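Local coordinates for sensor protein (Shewanella oneidensis, PDB 3LIC) that probably senses an extracellular signal through its PDC-fold domain and relays it across the membrane as a two-component histidine kinase, at residues 88-93 and 103-108. Sequence-based numbering, arbitrary orientation.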
ATOM      1  N   LYS A  88       5.860 -17.869  22.535  1.00 28.53           N
ATOM      2  CA  LYS A  88       4.657 -18.082  21.800  1.00 27.01           C
ATOM      3  C   LYS A  88       4.714 -17.305  20.464  1.00 25.46           C
ATOM      4  O   LYS A  88       4.646 -17.917  19.372  1.00 23.42           O
ATOM      5  CB  LYS A  88       3.447 -17.686  22.619  1.00 27.60           C
ATOM      6  CG  LYS A  88       2.143 -18.322  22.123  1.00 31.47           C
ATOM      7  CD  LYS A  88       1.159 -18.389  23.292  1.00 37.26           C
ATOM      8  CE  LYS A  88      -0.280 -18.409  22.831  1.00 39.44           C
ATOM      9  NZ  LYS A  88      -0.521 -17.338  21.887  1.00 37.58           N
ATOM     10  N   LEU A  89       4.866 -15.981  20.592  1.00 22.68           N
ATOM     11  CA  LEU A  89       4.794 -15.032  19.493  1.00 22.45           C
ATOM     12  C   LEU A  89       6.203 -14.558  19.277  1.00 21.55           C
ATOM     13  O   LEU A  89       6.940 -14.319  20.246  1.00 21.29           O
ATOM     14  CB  LEU A  89       3.878 -13.828  19.841  1.00 21.33           C
ATOM     15  CG  LEU A  89       2.366 -14.138  20.055  1.00 19.93           C
ATOM     16  CD1 LEU A  89       1.620 -12.857  20.248  1.00 18.25           C
ATOM     17  CD2 LEU A  89       1.728 -14.955  18.890  1.00 20.46           C
ATOM     18  N   PHE A  90       6.619 -14.457  18.026  1.00 19.26           N
ATOM     19  CA  PHE A  90       7.946 -13.926  17.785  1.00 16.98           C
ATOM     20  C   PHE A  90       7.921 -13.247  16.438  1.00 15.36           C
ATOM     21  O   PHE A  90       7.657 -13.868  15.440  1.00 15.30           O
ATOM     22  CB  PHE A  90       8.993 -15.075  17.848  1.00 16.81           C
ATOM     23  CG  PHE A  90      10.472 -14.642  17.542  1.00 15.20           C
ATOM     24  CD1 PHE A  90      11.070 -13.575  18.203  1.00 15.28           C
ATOM     25  CD2 PHE A  90      11.263 -15.398  16.671  1.00 16.67           C
ATOM     26  CE1 PHE A  90      12.396 -13.188  17.952  1.00 15.39           C
ATOM     27  CE2 PHE A  90      12.614 -15.058  16.419  1.00 12.41           C
ATOM     28  CZ  PHE A  90      13.175 -13.927  17.040  1.00 14.77           C
ATOM     29  N   SER A  91       8.205 -11.951  16.405  1.00 14.14           N
ATOM     30  CA  SER A  91       8.143 -11.233  15.161  1.00 10.89           C
ATOM     31  C   SER A  91       9.034 -10.008  15.110  1.00 10.93           C
ATOM     32  O   SER A  91       8.581  -8.865  15.100  1.00  8.64           O
ATOM     33  CB  SER A  91       6.698 -10.956  14.770  1.00 10.31           C
ATOM     34  OG  SER A  91       6.601 -10.008  13.714  1.00 12.32           O
ATOM     35  N   PRO A  92      10.348 -10.257  15.002  1.00 12.51           N
ATOM     36  CA  PRO A  92      11.276  -9.145  14.733  1.00 12.42           C
ATOM     37  C   PRO A  92      10.776  -8.230  13.607  1.00 13.09           C
ATOM     38  O   PRO A  92      10.287  -8.715  12.595  1.00 13.45           O
ATOM     39  CB  PRO A  92      12.529  -9.866  14.270  1.00 12.02           C
ATOM     40  CG  PRO A  92      12.431 -11.251  15.005  1.00 14.76           C
ATOM     41  CD  PRO A  92      11.001 -11.591  14.979  1.00  9.92           C
ATOM     42  N   TYR A  93      10.975  -6.928  13.753  1.00 13.52           N
ATOM     43  CA  TYR A  93      10.458  -5.960  12.803  1.00 13.91           C
ATOM     44  C   TYR A  93      11.318  -4.716  12.856  1.00 14.05           C
ATOM     45  O   TYR A  93      11.627  -4.240  13.940  1.00 15.60           O
ATOM     46  CB  TYR A  93       9.023  -5.603  13.242  1.00 14.12           C
ATOM     47  CG  TYR A  93       8.384  -4.483  12.475  1.00 14.73           C
ATOM     48  CD1 TYR A  93       8.087  -4.618  11.097  1.00 14.14           C
ATOM     49  CD2 TYR A  93       8.020  -3.295  13.119  1.00 13.77           C
ATOM     50  CE1 TYR A  93       7.486  -3.571  10.380  1.00 11.21           C
ATOM     51  CE2 TYR A  93       7.407  -2.267  12.411  1.00 11.25           C
ATOM     52  CZ  TYR A  93       7.162  -2.401  11.065  1.00 10.81           C
ATOM     53  OH  TYR A  93       6.523  -1.371  10.418  1.00 14.71           O
ATOM     54  N   TYR A 103      13.697  -0.926  16.066  1.00 16.74           N
ATOM     55  CA  TYR A 103      13.467  -2.323  16.056  1.00 17.35           C
ATOM     56  C   TYR A 103      12.502  -2.719  17.212  1.00 19.30           C
ATOM     57  O   TYR A 103      12.572  -2.139  18.329  1.00 21.23           O
ATOM     58  CB  TYR A 103      14.773  -3.065  16.215  1.00 15.48           C
ATOM     59  CG  TYR A 103      14.511  -4.522  16.585  1.00 16.57           C
ATOM     60  CD1 TYR A 103      14.267  -5.485  15.601  1.00 14.71           C
ATOM     61  CD2 TYR A 103      14.475  -4.931  17.931  1.00 17.14           C
ATOM     62  CE1 TYR A 103      13.970  -6.835  15.940  1.00 16.20           C
ATOM     63  CE2 TYR A 103      14.236  -6.286  18.267  1.00 20.25           C
ATOM     64  CZ  TYR A 103      13.986  -7.225  17.239  1.00 18.28           C
ATOM     65  OH  TYR A 103      13.702  -8.539  17.586  1.00 21.38           O
ATOM     66  N   LEU A 104      11.590  -3.667  16.970  1.00 18.20           N
ATOM     67  CA  LEU A 104      10.916  -4.304  18.085  1.00 18.72           C
ATOM     68  C   LEU A 104      10.524  -5.686  17.660  1.00 18.82           C
ATOM     69  O   LEU A 104      10.311  -5.936  16.457  1.00 20.23           O
ATOM     70  CB  LEU A 104       9.664  -3.544  18.578  1.00 19.18           C
ATOM     71  CG  LEU A 104       8.414  -3.477  17.704  1.00 22.14           C
ATOM     72  CD1 LEU A 104       7.121  -3.195  18.533  1.00 23.09           C
ATOM     73  CD2 LEU A 104       8.678  -2.381  16.721  1.00 23.39           C
ATOM     74  N   ASP A 105      10.457  -6.570  18.634  1.00 17.27           N
ATOM     75  CA  ASP A 105       9.800  -7.803  18.457  1.00 17.73           C
ATOM     76  C   ASP A 105       8.291  -7.553  18.636  1.00 18.35           C
ATOM     77  O   ASP A 105       7.803  -7.347  19.769  1.00 17.57           O
ATOM     78  CB  ASP A 105      10.330  -8.829  19.469  1.00 16.73           C
ATOM     79  CG  ASP A 105       9.621 -10.126  19.359  1.00 18.89           C
ATOM     80  OD1 ASP A 105       8.712 -10.246  18.513  1.00 18.32           O
ATOM     81  OD2 ASP A 105       9.930 -11.046  20.123  1.00 22.28           O
ATOM     82  N   ILE A 106       7.541  -7.547  17.523  1.00 16.73           N
ATOM     83  CA  ILE A 106       6.120  -7.229  17.615  1.00 15.08           C
ATOM     84  C   ILE A 106       5.397  -8.221  18.570  1.00 15.93           C
ATOM     85  O   ILE A 106       4.463  -7.881  19.242  1.00 16.28           O
ATOM     86  CB  ILE A 106       5.510  -7.240  16.199  1.00 15.38           C
ATOM     87  CG1 ILE A 106       6.038  -6.065  15.378  1.00 11.17           C
ATOM     88  CG2 ILE A 106       4.009  -7.167  16.192  1.00 12.56           C
ATOM     89  CD1 ILE A 106       5.376  -6.016  13.949  1.00 10.93           C
ATOM     90  N   GLY A 107       5.861  -9.454  18.659  1.00 16.94           N
ATOM     91  CA  GLY A 107       5.120 -10.443  19.415  1.00 17.72           C
ATOM     92  C   GLY A 107       5.374 -10.280  20.933  1.00 19.29           C
ATOM     93  O   GLY A 107       4.681 -10.878  21.726  1.00 19.85           O
ATOM     94  N   ALA A 108       6.360  -9.474  21.329  1.00 18.94           N
ATOM     95  CA  ALA A 108       6.693  -9.246  22.744  1.00 19.14           C
ATOM     96  C   ALA A 108       6.221  -7.856  23.134  1.00 19.01           C
ATOM     97  O   ALA A 108       5.645  -7.666  24.223  1.00 20.47           O
ATOM     98  CB  ALA A 108       8.259  -9.391  22.994  1.00 16.39           C
TER
HETATM   99  O   HOH W   1       8.826 -12.895  21.305  1.00 21.62           O
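The Phe90 ring carries the CD of Pro92 over the centre of one face, 3.6 Å above the plane, and meets Asp105 OD2 at its edge, 3.4 Å from CD1; ring and carboxylate planes stand 83° apart. The Tyr93 ring has Leu104 CD2 at its edge, while Ile106 CD1 makes an off-centre CH-pi contact 4.1 Å from the ring centroid. Most of these side chains belong to an antiparallel beta hairpin, strands 92-96 and 101-105, of the first PDC (Cache-type) sensor domain, probably the membrane-distal one; 101-105 is one of the two edge strands of its sheet within the chain and runs straight into helix 106-109. Pro92 CB lies at the edge of the Tyr103 ring. Pro92 and Asp105 form a non-hydrogen-bonded pair; Tyr93 and Leu104 form the next, hydrogen-bonded one, where Leu104 N donates to Tyr93 O nearly along the C=O axis. Beyond the strand pairing, Ile106 N reaches Ser91 O at 2.9 Å. Asp105, the N-cap, has CG anti to its backbone N (chi1 177°), which turns OD1 to two donors: Gly107 N at 3.0 Å and Ser91 N at 2.8 Å. An alanine here would probably loosen both the helix start and the approach to 88-93, since one oxygen serves both. On the Phe90 side, OD2 accepts from a water, which also donates to Leu89 O at 2.6 Å.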